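Local coordinates for protein kinase containing Z-DNA binding domains (Danio rerio, PDB 4LB6) that binds left-handed Z-DNA through its Zalpha domain and probably phosphorylates the translation initiation factor eIF2alpha, at residues N10-R15 / L35-S40; R15-L20 / K53-T58; Q29-E34 / S40-H45. All coordinates share one frame; numbering follows the deposited sequence.

Interaction 1: N10-R15 / L35-S40; sequences NEIEMR and LKLEKS. With nucleotides of chain B.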
loop_
_atom_site.group_PDB
_atom_site.type_symbol
_atom_site.label_atom_id
_atom_site.label_comp_id
_atom_site.label_asym_id
_atom_site.label_seq_id
_atom_site.Cartn_x
_atom_site.Cartn_y
_atom_site.Cartn_z
ATOM N N ASN A 10 28.416 -6.458 -1.550
ATOM C CA ASN A 10 28.475 -7.707 -2.273
ATOM C C ASN A 10 27.653 -8.739 -1.532
ATOM O O ASN A 10 27.049 -9.598 -2.155
ATOM C CB ASN A 10 29.936 -8.113 -2.454
ATOM C CG ASN A 10 30.712 -7.040 -3.173
ATOM O OD1 ASN A 10 30.110 -6.225 -3.887
ATOM N ND2 ASN A 10 32.037 -7.004 -2.990
ATOM N N GLU A 11 27.574 -8.625 -0.206
ATOM C CA GLU A 11 26.777 -9.586 0.553
ATOM C C GLU A 11 25.277 -9.460 0.245
ATOM O O GLU A 11 24.568 -10.454 0.122
ATOM C CB GLU A 11 27.000 -9.466 2.062
ATOM C CG GLU A 11 26.189 -10.495 2.865
ATOM C CD GLU A 11 26.892 -11.871 2.964
ATOM O OE1 GLU A 11 28.129 -11.952 2.798
ATOM O OE2 GLU A 11 26.201 -12.878 3.213
ATOM N N ILE A 12 24.789 -8.230 0.196
ATOM C CA ILE A 12 23.379 -7.998 -0.171
ATOM C C ILE A 12 23.132 -8.562 -1.546
ATOM O O ILE A 12 22.140 -9.242 -1.781
ATOM C CB ILE A 12 23.039 -6.472 -0.221
ATOM C CG1 ILE A 12 23.185 -5.856 1.150
ATOM C CG2 ILE A 12 21.632 -6.196 -0.831
ATOM C CD1 ILE A 12 22.318 -6.501 2.161
ATOM N N GLU A 13 24.040 -8.265 -2.476
ATOM C CA GLU A 13 23.783 -8.661 -3.845
ATOM C C GLU A 13 23.843 -10.169 -3.938
ATOM O O GLU A 13 23.040 -10.745 -4.634
ATOM C CB GLU A 13 24.708 -7.955 -4.860
ATOM C CG GLU A 13 24.169 -6.590 -5.217
ATOM C CD GLU A 13 25.025 -5.720 -6.127
ATOM O OE1 GLU A 13 25.919 -6.212 -6.833
ATOM O OE2 GLU A 13 24.751 -4.499 -6.150
ATOM N N MET A 14 24.782 -10.805 -3.239
ATOM C CA MET A 14 24.826 -12.270 -3.224
ATOM C C MET A 14 23.523 -12.843 -2.673
ATOM O O MET A 14 22.972 -13.830 -3.210
ATOM C CB MET A 14 26.028 -12.763 -2.395
ATOM C CG MET A 14 25.964 -14.254 -2.088
ATOM S SD MET A 14 27.419 -14.778 -1.167
ATOM C CE MET A 14 28.712 -14.025 -2.143
ATOM N N ARG A 15 23.030 -12.235 -1.597
ATOM C CA ARG A 15 21.809 -12.732 -0.955
ATOM C C ARG A 15 20.556 -12.569 -1.857
ATOM O O ARG A 15 19.685 -13.436 -1.912
ATOM C CB ARG A 15 21.607 -12.068 0.420
ATOM C CG ARG A 15 22.540 -12.673 1.543
ATOM C CD ARG A 15 22.330 -11.913 2.897
ATOM N NE ARG A 15 21.002 -12.203 3.458
ATOM C CZ ARG A 15 20.203 -11.346 4.120
ATOM N NH1 ARG A 15 20.545 -10.069 4.336
ATOM N NH2 ARG A 15 19.034 -11.795 4.561
ATOM N N LEU A 35 14.623 -11.499 3.170
ATOM C CA LEU A 35 15.981 -11.076 3.504
ATOM C C LEU A 35 16.030 -10.084 4.672
ATOM O O LEU A 35 17.111 -9.751 5.167
ATOM C CB LEU A 35 16.660 -10.466 2.275
ATOM C CG LEU A 35 16.799 -11.388 1.057
ATOM C CD1 LEU A 35 17.628 -10.692 0.001
ATOM C CD2 LEU A 35 17.398 -12.747 1.444
ATOM N N LYS A 36 14.860 -9.583 5.079
ATOM C CA LYS A 36 14.773 -8.541 6.098
ATOM C C LYS A 36 15.644 -7.338 5.778
ATOM O O LYS A 36 16.458 -6.933 6.595
ATOM C CB LYS A 36 15.056 -9.117 7.507
ATOM C CG LYS A 36 14.192 -10.301 7.869
ATOM C CD LYS A 36 14.586 -10.850 9.243
ATOM C CE LYS A 36 14.489 -12.377 9.349
ATOM N NZ LYS A 36 14.697 -12.820 10.769
ATOM N N LEU A 37 15.480 -6.781 4.571
ATOM C CA LEU A 37 16.154 -5.554 4.149
ATOM C C LEU A 37 15.054 -4.516 3.771
ATOM O O LEU A 37 13.884 -4.872 3.642
ATOM C CB LEU A 37 17.014 -5.804 2.920
ATOM C CG LEU A 37 18.110 -6.878 3.174
ATOM C CD1 LEU A 37 18.598 -7.347 1.780
ATOM C CD2 LEU A 37 19.235 -6.277 4.012
ATOM N N GLU A 38 15.412 -3.241 3.618
ATOM C CA GLU A 38 14.419 -2.273 3.118
ATOM C C GLU A 38 14.148 -2.615 1.659
ATOM O O GLU A 38 15.058 -2.965 0.926
ATOM C CB GLU A 38 14.977 -0.820 3.205
ATOM C CG GLU A 38 15.187 -0.299 4.653
ATOM C CD GLU A 38 13.891 0.271 5.281
ATOM O OE1 GLU A 38 12.934 0.618 4.552
ATOM O OE2 GLU A 38 13.818 0.367 6.517
ATOM N N LYS A 39 12.935 -2.383 1.230
ATOM C CA LYS A 39 12.528 -2.533 -0.181
ATOM C C LYS A 39 13.411 -1.661 -1.059
ATOM O O LYS A 39 13.910 -2.138 -2.077
ATOM C CB LYS A 39 11.070 -2.141 -0.368
ATOM C CG LYS A 39 10.556 -2.250 -1.832
ATOM C CD LYS A 39 9.062 -1.928 -1.993
ATOM C CE LYS A 39 8.709 -0.447 -1.981
ATOM N NZ LYS A 39 8.942 0.157 -3.370
ATOM N N SER A 40 13.666 -0.420 -0.650
ATOM C CA SER A 40 14.456 0.462 -1.500
ATOM C C SER A 40 15.899 -0.082 -1.652
ATOM O O SER A 40 16.527 0.065 -2.740
ATOM C CB SER A 40 14.470 1.866 -0.901
ATOM O OG SER A 40 15.087 1.776 0.369
ATOM P P DG B 5 12.080 1.966 -4.178
ATOM O OP1 DG B 5 11.409 0.664 -4.025
ATOM O OP2 DG B 5 12.336 2.902 -3.026
ATOM O "O5'" DG B 5 13.440 1.709 -4.942
ATOM C "C5'" DG B 5 14.425 2.818 -5.194
ATOM C "C4'" DG B 5 15.502 2.352 -6.146
ATOM O "O4'" DG B 5 14.958 1.941 -7.405
ATOM C "C3'" DG B 5 16.446 3.535 -6.527
ATOM O "O3'" DG B 5 17.526 3.405 -5.592
ATOM C "C2'" DG B 5 16.909 3.154 -7.907
ATOM C "C1'" DG B 5 15.811 2.284 -8.511
ATOM N N9 DG B 5 14.909 2.888 -9.501
ATOM C C8 DG B 5 14.668 2.364 -10.738
ATOM N N7 DG B 5 13.743 3.007 -11.431
ATOM C C5 DG B 5 13.388 4.079 -10.616
ATOM C C6 DG B 5 12.400 5.082 -10.838
ATOM O O6 DG B 5 11.688 5.227 -11.830
ATOM N N1 DG B 5 12.250 5.954 -9.756
ATOM C C2 DG B 5 12.950 5.800 -8.572
ATOM N N2 DG B 5 12.669 6.695 -7.585
ATOM N N3 DG B 5 13.874 4.813 -8.383
ATOM C C4 DG B 5 14.032 3.985 -9.419
HETATM O O HOH W 1 18.904 -9.123 6.658
#
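Arg15, on the first helix of the winged helix-turn-helix Zalpha domain, reaches the turn of the helix-turn-helix and bonds to the backbone of Leu35, just before Lys36 leaves helical geometry with positive phi. Its NH2 donates to Leu35 O at 2.9 Å with an N-H...O angle of 153°, the donor lying 21° off the carbonyl plane. A water accepts from Arg15 NH1 at 3.0 Å; its approach to the same Leu35 O is suspiciously short, and that link is doubtful. The bend at chi3 (69°) turns the guanidinium over Leu35, whose CG lies against one of its faces. A lysine in its place lacks the flat group that lies over Leu35, and the Leu35 carbonyl would probably be left without this donor. Beyond the turn, where Glu38 takes the N-cap position of helix 39-51, the next residue faces the DNA: Lys39 NZ gives a hydrogen bond of 2.6 Å to OP1 of DG5 of chain B. The apolar part of the contact is a meeting of side-chain ends, in which Ile12 CD1 touches both methyls of Leu37, with CD2 at 3.6 Å and CD1 at 3.8 Å.

Interaction 2: R15-L20 / K53-T58; sequences RICDYL and KQVFKT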
loop_
_atom_site.group_PDB
_atom_site.type_symbol
_atom_site.label_atom_id
_atom_site.label_comp_id
_atom_site.label_asym_id
_atom_site.label_seq_id
_atom_site.Cartn_x
_atom_site.Cartn_y
_atom_site.Cartn_z
ATOM N N ARG A 15 23.030 -12.235 -1.597
ATOM C CA ARG A 15 21.809 -12.732 -0.955
ATOM C C ARG A 15 20.556 -12.569 -1.857
ATOM O O ARG A 15 19.685 -13.436 -1.912
ATOM C CB ARG A 15 21.607 -12.068 0.420
ATOM C CG ARG A 15 22.540 -12.673 1.543
ATOM C CD ARG A 15 22.330 -11.913 2.897
ATOM N NE ARG A 15 21.002 -12.203 3.458
ATOM C CZ ARG A 15 20.203 -11.346 4.120
ATOM N NH1 ARG A 15 20.545 -10.069 4.336
ATOM N NH2 ARG A 15 19.034 -11.795 4.561
ATOM N N ILE A 16 20.510 -11.482 -2.605
ATOM C CA ILE A 16 19.430 -11.284 -3.557
ATOM C C ILE A 16 19.493 -12.315 -4.678
ATOM O O ILE A 16 18.476 -12.930 -5.035
ATOM C CB ILE A 16 19.495 -9.876 -4.175
ATOM C CG1 ILE A 16 19.125 -8.867 -3.067
ATOM C CG2 ILE A 16 18.440 -9.745 -5.354
ATOM C CD1 ILE A 16 19.396 -7.340 -3.394
ATOM N N CYS A 17 20.694 -12.526 -5.204
ATOM C CA CYS A 17 20.829 -13.424 -6.327
ATOM C C CYS A 17 20.554 -14.841 -5.854
ATOM O O CYS A 17 20.034 -15.680 -6.596
ATOM C CB CYS A 17 22.229 -13.345 -6.921
ATOM S SG CYS A 17 22.432 -11.807 -7.901
ATOM N N ASP A 18 20.918 -15.109 -4.618
ATOM C CA ASP A 18 20.697 -16.458 -4.094
ATOM C C ASP A 18 19.193 -16.724 -3.899
ATOM O O ASP A 18 18.698 -17.818 -4.135
ATOM C CB ASP A 18 21.449 -16.604 -2.787
ATOM C CG ASP A 18 21.288 -17.972 -2.173
ATOM O OD1 ASP A 18 21.965 -18.931 -2.594
ATOM O OD2 ASP A 18 20.467 -18.056 -1.244
ATOM N N TYR A 19 18.475 -15.697 -3.457
ATOM C CA TYR A 19 17.021 -15.785 -3.394
ATOM C C TYR A 19 16.398 -16.117 -4.776
ATOM O O TYR A 19 15.563 -17.060 -4.920
ATOM C CB TYR A 19 16.429 -14.490 -2.782
ATOM C CG TYR A 19 14.931 -14.598 -2.604
ATOM C CD1 TYR A 19 14.084 -14.361 -3.657
ATOM C CD2 TYR A 19 14.383 -15.017 -1.408
ATOM C CE1 TYR A 19 12.724 -14.518 -3.524
ATOM C CE2 TYR A 19 12.987 -15.141 -1.265
ATOM C CZ TYR A 19 12.196 -14.915 -2.333
ATOM O OH TYR A 19 10.805 -15.057 -2.249
ATOM N N LEU A 20 16.814 -15.359 -5.782
ATOM C CA LEU A 20 16.349 -15.610 -7.137
ATOM C C LEU A 20 16.784 -17.008 -7.648
ATOM O O LEU A 20 16.025 -17.666 -8.342
ATOM C CB LEU A 20 16.815 -14.522 -8.080
ATOM C CG LEU A 20 16.219 -13.117 -7.805
ATOM C CD1 LEU A 20 16.876 -12.106 -8.708
ATOM C CD2 LEU A 20 14.687 -13.023 -7.944
ATOM N N LYS A 53 24.008 -7.071 -16.109
ATOM C CA LYS A 53 23.542 -8.268 -16.800
ATOM C C LYS A 53 23.527 -9.517 -15.951
ATOM O O LYS A 53 23.671 -10.622 -16.475
ATOM C CB LYS A 53 24.359 -8.539 -18.081
ATOM C CG LYS A 53 24.212 -7.494 -19.166
ATOM C CD LYS A 53 22.790 -7.398 -19.756
ATOM C CE LYS A 53 22.782 -6.611 -21.083
ATOM N NZ LYS A 53 21.477 -5.867 -21.318
ATOM N N GLN A 54 23.326 -9.361 -14.644
ATOM C CA GLN A 54 23.215 -10.511 -13.756
ATOM C C GLN A 54 21.751 -10.935 -13.462
ATOM O O GLN A 54 21.496 -12.085 -13.186
ATOM C CB GLN A 54 23.977 -10.238 -12.459
ATOM C CG GLN A 54 25.484 -10.245 -12.649
ATOM C CD GLN A 54 26.232 -9.763 -11.419
ATOM O OE1 GLN A 54 26.620 -8.590 -11.341
ATOM N NE2 GLN A 54 26.445 -10.664 -10.446
ATOM N N VAL A 55 20.801 -10.003 -13.528
ATOM C CA VAL A 55 19.386 -10.314 -13.393
ATOM C C VAL A 55 18.633 -9.528 -14.468
ATOM O O VAL A 55 19.172 -8.595 -15.079
ATOM C CB VAL A 55 18.789 -9.878 -12.001
ATOM C CG1 VAL A 55 19.619 -10.491 -10.822
ATOM C CG2 VAL A 55 18.730 -8.352 -11.916
ATOM N N PHE A 56 17.377 -9.863 -14.681
ATOM C CA PHE A 56 16.577 -9.042 -15.611
ATOM C C PHE A 56 15.174 -8.935 -15.117
ATOM O O PHE A 56 14.710 -9.750 -14.327
ATOM C CB PHE A 56 16.583 -9.605 -17.036
ATOM C CG PHE A 56 15.926 -10.955 -17.159
ATOM C CD1 PHE A 56 16.557 -12.077 -16.707
ATOM C CD2 PHE A 56 14.654 -11.079 -17.701
ATOM C CE1 PHE A 56 15.969 -13.335 -16.823
ATOM C CE2 PHE A 56 14.049 -12.315 -17.810
ATOM C CZ PHE A 56 14.717 -13.452 -17.374
ATOM N N LYS A 57 14.494 -7.877 -15.530
ATOM C CA LYS A 57 13.118 -7.755 -15.128
ATOM C C LYS A 57 12.249 -7.778 -16.365
ATOM O O LYS A 57 12.700 -7.433 -17.461
ATOM C CB LYS A 57 12.880 -6.480 -14.326
ATOM C CG LYS A 57 12.630 -5.256 -15.147
ATOM C CD LYS A 57 12.459 -4.042 -14.273
ATOM C CE LYS A 57 12.322 -2.797 -15.142
ATOM N NZ LYS A 57 13.500 -2.675 -16.065
ATOM N N THR A 58 11.012 -8.212 -16.162
ATOM C CA THR A 58 9.955 -8.112 -17.144
ATOM C C THR A 58 8.853 -7.314 -16.493
ATOM O O THR A 58 8.606 -7.415 -15.282
ATOM C CB THR A 58 9.389 -9.470 -17.488
ATOM O OG1 THR A 58 8.765 -10.004 -16.316
ATOM C CG2 THR A 58 10.510 -10.407 -17.931
#
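In the winged helix-turn-helix fold, the two-stranded wing packs back against the first helix, and this contact is one such place: Leu20 and Cys17 of helix 10-23 meet Val55, the first residue of strand 55-58. The interaction is wholly apolar. Val55 uses a single branch, CG1, which lies 3.8 Å from Leu20 CD1; the two side chains cross at about a right angle, and one methyl of each makes the approach. With chi1 at -54°, Val55 places CG1 anti to its carbonyl carbon, on the side of the helix. Cys17 and Leu20 stand three residues apart, hence on neighbouring turns of the helix and on the same face, and both direct their CB toward the strand. The contact is small, burying 124 Å² in all. Val55 and Leu20 are nevertheless buried, because Leu69 of the partner strand 66-69 touches both of them and Trp67 packs on Val55 as well. The strand is joined to strand 66-69 by backbone hydrogen bonds, among them Phe56 with Asn68. It follows closely on the end of helix 39-51, which closes in a Schellman motif with Lys53, at positive phi, as the C-prime residue. The sulfur of Cys17 marks the looser margin, its SG standing 4.3 Å from Val55 CG1.

Interaction 3: Q29-E34 / S40-H45; sequences QDIFKE and STVNRH. With nucleotides of chain B; nucleotides of chain C.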
loop_
_atom_site.group_PDB
_atom_site.type_symbol
_atom_site.label_atom_id
_atom_site.label_comp_id
_atom_site.label_asym_id
_atom_site.label_seq_id
_atom_site.Cartn_x
_atom_site.Cartn_y
_atom_site.Cartn_z
ATOM N N GLN A 29 9.003 -7.350 -3.345
ATOM C CA GLN A 29 8.327 -7.563 -2.091
ATOM C C GLN A 29 8.652 -8.962 -1.520
ATOM O O GLN A 29 8.994 -9.102 -0.323
ATOM C CB GLN A 29 6.811 -7.359 -2.276
ATOM C CG GLN A 29 6.384 -5.859 -2.415
ATOM C CD GLN A 29 6.566 -5.264 -3.820
ATOM O OE1 GLN A 29 6.868 -5.968 -4.779
ATOM N NE2 GLN A 29 6.346 -3.952 -3.948
ATOM N N ASP A 30 8.631 -9.970 -2.410
ATOM C CA ASP A 30 9.107 -11.331 -2.110
ATOM C C ASP A 30 10.467 -11.328 -1.429
ATOM O O ASP A 30 10.685 -11.964 -0.395
ATOM C CB ASP A 30 9.203 -12.172 -3.406
ATOM C CG ASP A 30 7.836 -12.525 -3.974
ATOM O OD1 ASP A 30 6.904 -12.641 -3.143
ATOM O OD2 ASP A 30 7.684 -12.665 -5.227
ATOM N N ILE A 31 11.391 -10.604 -2.041
ATOM C CA ILE A 31 12.812 -10.651 -1.664
ATOM C C ILE A 31 13.057 -9.870 -0.353
ATOM O O ILE A 31 13.664 -10.392 0.597
ATOM C CB ILE A 31 13.663 -10.022 -2.759
ATOM C CG1 ILE A 31 13.490 -10.784 -4.072
ATOM C CG2 ILE A 31 15.133 -10.075 -2.354
ATOM C CD1 ILE A 31 13.993 -9.972 -5.324
ATOM N N PHE A 32 12.541 -8.642 -0.235
ATOM C CA PHE A 32 12.897 -7.867 0.983
ATOM C C PHE A 32 12.326 -8.444 2.276
ATOM O O PHE A 32 12.909 -8.293 3.350
ATOM C CB PHE A 32 12.621 -6.315 0.814
ATOM C CG PHE A 32 11.227 -5.838 1.208
ATOM C CD1 PHE A 32 10.861 -5.641 2.532
ATOM C CD2 PHE A 32 10.309 -5.510 0.228
ATOM C CE1 PHE A 32 9.594 -5.183 2.887
ATOM C CE2 PHE A 32 9.031 -5.073 0.566
ATOM C CZ PHE A 32 8.655 -4.900 1.901
ATOM N N LYS A 33 11.162 -9.076 2.215
ATOM C CA LYS A 33 10.615 -9.618 3.442
ATOM C C LYS A 33 11.419 -10.832 3.894
ATOM O O LYS A 33 11.599 -11.027 5.090
ATOM C CB LYS A 33 9.130 -10.000 3.299
ATOM C CG LYS A 33 8.243 -8.823 2.930
ATOM C CD LYS A 33 6.739 -9.258 2.714
ATOM C CE LYS A 33 5.968 -8.084 2.130
ATOM N NZ LYS A 33 4.524 -8.436 1.910
ATOM N N GLU A 34 11.880 -11.659 2.956
ATOM C CA GLU A 34 12.630 -12.858 3.335
ATOM C C GLU A 34 13.998 -12.449 3.848
ATOM O O GLU A 34 14.459 -12.952 4.864
ATOM C CB GLU A 34 12.768 -13.816 2.155
ATOM C CG GLU A 34 13.755 -14.977 2.382
ATOM C CD GLU A 34 13.105 -16.323 2.206
ATOM O OE1 GLU A 34 11.849 -16.383 2.181
ATOM O OE2 GLU A 34 13.849 -17.332 2.103
ATOM N N SER A 40 13.666 -0.420 -0.650
ATOM C CA SER A 40 14.456 0.462 -1.500
ATOM C C SER A 40 15.899 -0.082 -1.652
ATOM O O SER A 40 16.527 0.065 -2.740
ATOM C CB SER A 40 14.470 1.866 -0.901
ATOM O OG SER A 40 15.087 1.776 0.369
ATOM N N THR A 41 16.458 -0.694 -0.592
ATOM C CA THR A 41 17.801 -1.258 -0.717
ATOM C C THR A 41 17.793 -2.434 -1.682
ATOM O O THR A 41 18.704 -2.614 -2.481
ATOM C CB THR A 41 18.267 -1.761 0.652
ATOM O OG1 THR A 41 18.287 -0.627 1.550
ATOM C CG2 THR A 41 19.633 -2.451 0.555
ATOM N N VAL A 42 16.785 -3.299 -1.589
ATOM C CA VAL A 42 16.765 -4.399 -2.532
ATOM C C VAL A 42 16.557 -3.859 -3.972
ATOM O O VAL A 42 17.218 -4.320 -4.920
ATOM C CB VAL A 42 15.668 -5.418 -2.149
ATOM C CG1 VAL A 42 15.554 -6.521 -3.193
ATOM C CG2 VAL A 42 15.971 -6.018 -0.744
ATOM N N ASN A 43 15.649 -2.907 -4.149
ATOM C CA ASN A 43 15.477 -2.378 -5.505
ATOM C C ASN A 43 16.755 -1.713 -6.030
ATOM O O ASN A 43 17.050 -1.856 -7.223
ATOM C CB ASN A 43 14.287 -1.376 -5.631
ATOM C CG ASN A 43 13.037 -2.020 -6.172
ATOM O OD1 ASN A 43 13.086 -2.992 -6.922
ATOM N ND2 ASN A 43 11.862 -1.439 -5.805
ATOM N N ARG A 44 17.471 -0.943 -5.198
ATOM C CA ARG A 44 18.717 -0.290 -5.666
ATOM C C ARG A 44 19.623 -1.382 -6.253
ATOM O O ARG A 44 20.189 -1.237 -7.369
ATOM C CB ARG A 44 19.445 0.437 -4.485
ATOM C CG ARG A 44 20.897 0.935 -4.720
ATOM C CD ARG A 44 21.441 1.591 -3.412
ATOM N NE ARG A 44 20.377 2.407 -2.839
ATOM C CZ ARG A 44 19.911 2.309 -1.593
ATOM N NH1 ARG A 44 20.476 1.496 -0.722
ATOM N NH2 ARG A 44 18.887 3.059 -1.213
ATOM N N HIS A 45 19.767 -2.464 -5.493
ATOM C CA HIS A 45 20.659 -3.544 -5.957
ATOM C C HIS A 45 20.121 -4.323 -7.149
ATOM O O HIS A 45 20.918 -4.753 -7.978
ATOM C CB HIS A 45 21.066 -4.448 -4.776
ATOM C CG HIS A 45 22.012 -3.757 -3.842
ATOM N ND1 HIS A 45 23.341 -3.529 -4.163
ATOM C CD2 HIS A 45 21.811 -3.174 -2.640
ATOM C CE1 HIS A 45 23.924 -2.880 -3.171
ATOM N NE2 HIS A 45 23.020 -2.657 -2.229
ATOM P P DG B 5 12.080 1.966 -4.178
ATOM O OP1 DG B 5 11.409 0.664 -4.025
ATOM O OP2 DG B 5 12.336 2.902 -3.026
ATOM O "O5'" DG B 5 13.440 1.709 -4.942
ATOM C "C5'" DG B 5 14.425 2.818 -5.194
ATOM C "C4'" DG B 5 15.502 2.352 -6.146
ATOM O "O4'" DG B 5 14.958 1.941 -7.405
ATOM C "C3'" DG B 5 16.446 3.535 -6.527
ATOM O "O3'" DG B 5 17.526 3.405 -5.592
ATOM C "C2'" DG B 5 16.909 3.154 -7.907
ATOM C "C1'" DG B 5 15.811 2.284 -8.511
ATOM N N9 DG B 5 14.909 2.888 -9.501
ATOM C C8 DG B 5 14.668 2.364 -10.738
ATOM N N7 DG B 5 13.743 3.007 -11.431
ATOM C C5 DG B 5 13.388 4.079 -10.616
ATOM C C6 DG B 5 12.400 5.082 -10.838
ATOM O O6 DG B 5 11.688 5.227 -11.830
ATOM N N1 DG B 5 12.250 5.954 -9.756
ATOM C C2 DG B 5 12.950 5.800 -8.572
ATOM N N2 DG B 5 12.669 6.695 -7.585
ATOM N N3 DG B 5 13.874 4.813 -8.383
ATOM C C4 DG B 5 14.032 3.985 -9.419
ATOM P P DC B 6 18.168 4.677 -4.833
ATOM O OP1 DC B 6 19.627 4.434 -4.656
ATOM O OP2 DC B 6 17.413 5.196 -3.711
ATOM O "O5'" DC B 6 18.142 5.826 -5.991
ATOM C "C5'" DC B 6 18.995 6.970 -5.758
ATOM C "C4'" DC B 6 18.167 8.206 -6.230
ATOM O "O4'" DC B 6 17.975 8.161 -7.667
ATOM C "C3'" DC B 6 16.800 8.422 -5.548
ATOM O "O3'" DC B 6 16.646 9.806 -5.255
ATOM C "C2'" DC B 6 15.842 8.025 -6.694
ATOM C "C1'" DC B 6 16.654 8.533 -7.881
ATOM N N1 DC B 6 16.218 7.895 -9.135
ATOM C C2 DC B 6 15.175 8.532 -9.819
ATOM O O2 DC B 6 14.684 9.534 -9.295
ATOM N N3 DC B 6 14.717 7.998 -10.949
ATOM C C4 DC B 6 15.307 6.921 -11.430
ATOM N N4 DC B 6 14.867 6.402 -12.573
ATOM C C5 DC B 6 16.380 6.258 -10.763
ATOM C C6 DC B 6 16.837 6.803 -9.611
ATOM P P DG C 7 5.503 -2.513 0.972
ATOM O OP1 DG C 7 6.796 -1.960 0.847
ATOM O OP2 DG C 7 4.796 -3.504 0.077
ATOM O "O5'" DG C 7 5.504 -3.222 2.412
ATOM C "C5'" DG C 7 4.402 -4.021 2.869
ATOM C "C4'" DG C 7 4.566 -4.326 4.327
ATOM O "O4'" DG C 7 4.468 -3.213 5.143
ATOM C "C3'" DG C 7 3.248 -4.995 4.679
ATOM O "O3'" DG C 7 3.740 -6.235 4.439
ATOM C "C2'" DG C 7 3.118 -4.811 6.134
ATOM C "C1'" DG C 7 3.789 -3.499 6.354
ATOM N N9 DG C 7 2.939 -2.320 6.506
ATOM C C8 DG C 7 2.991 -1.475 7.590
ATOM N N7 DG C 7 2.177 -0.448 7.479
ATOM C C5 DG C 7 1.545 -0.640 6.237
ATOM C C6 DG C 7 0.522 0.157 5.606
ATOM O O6 DG C 7 0.095 1.216 5.969
ATOM N N1 DG C 7 0.131 -0.336 4.378
ATOM C C2 DG C 7 0.651 -1.528 3.876
ATOM N N2 DG C 7 0.251 -1.867 2.637
ATOM N N3 DG C 7 1.615 -2.298 4.427
ATOM C C4 DG C 7 1.957 -1.816 5.651
#
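Val42, on the recognition helix of the helix-turn-helix, sets its two methyls against two successive residues of helix 28-35. Its CG1 lies 3.7 Å from Ile31 CG2, the two side chains meeting at a slant, and its CG2 lies 3.7 Å from Phe32 CB. The torsion decides this split: at chi1 175° CG1 stands anti to the backbone N and CG2 anti to the carbonyl carbon, one methyl for each neighbour. Only the root of Phe32 joins this packing. Its CB points toward helix 39-51, but chi1 of 89° carries the ring away to the DNA, where O5' of DG7 of chain C meets the ring edge in its plane, 3.6 Å from Phe32 CZ, while Lys33 CG covers part of one face.

Around this apolar seam the polar residues of both helices hold the Z-DNA backbone. Asn43 ND2 donates to OP1 of DG5 of chain B at 2.8 Å and nearly straight (165°). Arg44 NE reaches OP1 of DC6 of chain B, also at 2.8 Å, with the phosphate at the guanidinium edge in its plane; Glu38 of the second subunit forms a salt bridge to the NH2 of the same group. Lys33 NZ forms a salt bridge to another phosphate of the bound DNA and a weak hydrogen bond of 3.4 Å to O3' of DG7 of chain C.

Farther out, Tyr19 of helix 10-23 packs on Ile31, which also touches Leu46 of helix 39-51. Leu37 and Val28 also touch Val42. The seam lies between helices 28-35 and 39-51, with helix 10-23 packed against it.

How the interactions relate
The three contacts tie together the helices and the wing of one small Zalpha domain. Interactions 1 and 3 lie closest, with centres about 6 Å apart; both use helix 39-51, and their segments overlap at Ser40. Interaction 2 sits about 11 Å from each and uses helix 10-23 together with interaction 1, their segments overlapping at Arg15. Along the chain interaction 3 is nested within the loop that interaction 2 closes, whereas interaction 1 crosses both. Direct bridges include Glu13 to His45 between interactions 1 and 3, and Ile16 CD1 packing on His45 CB between interactions 2 and 3. Helix 10-23 thus connects the DNA-contacting helix-turn-helix with the wing strand.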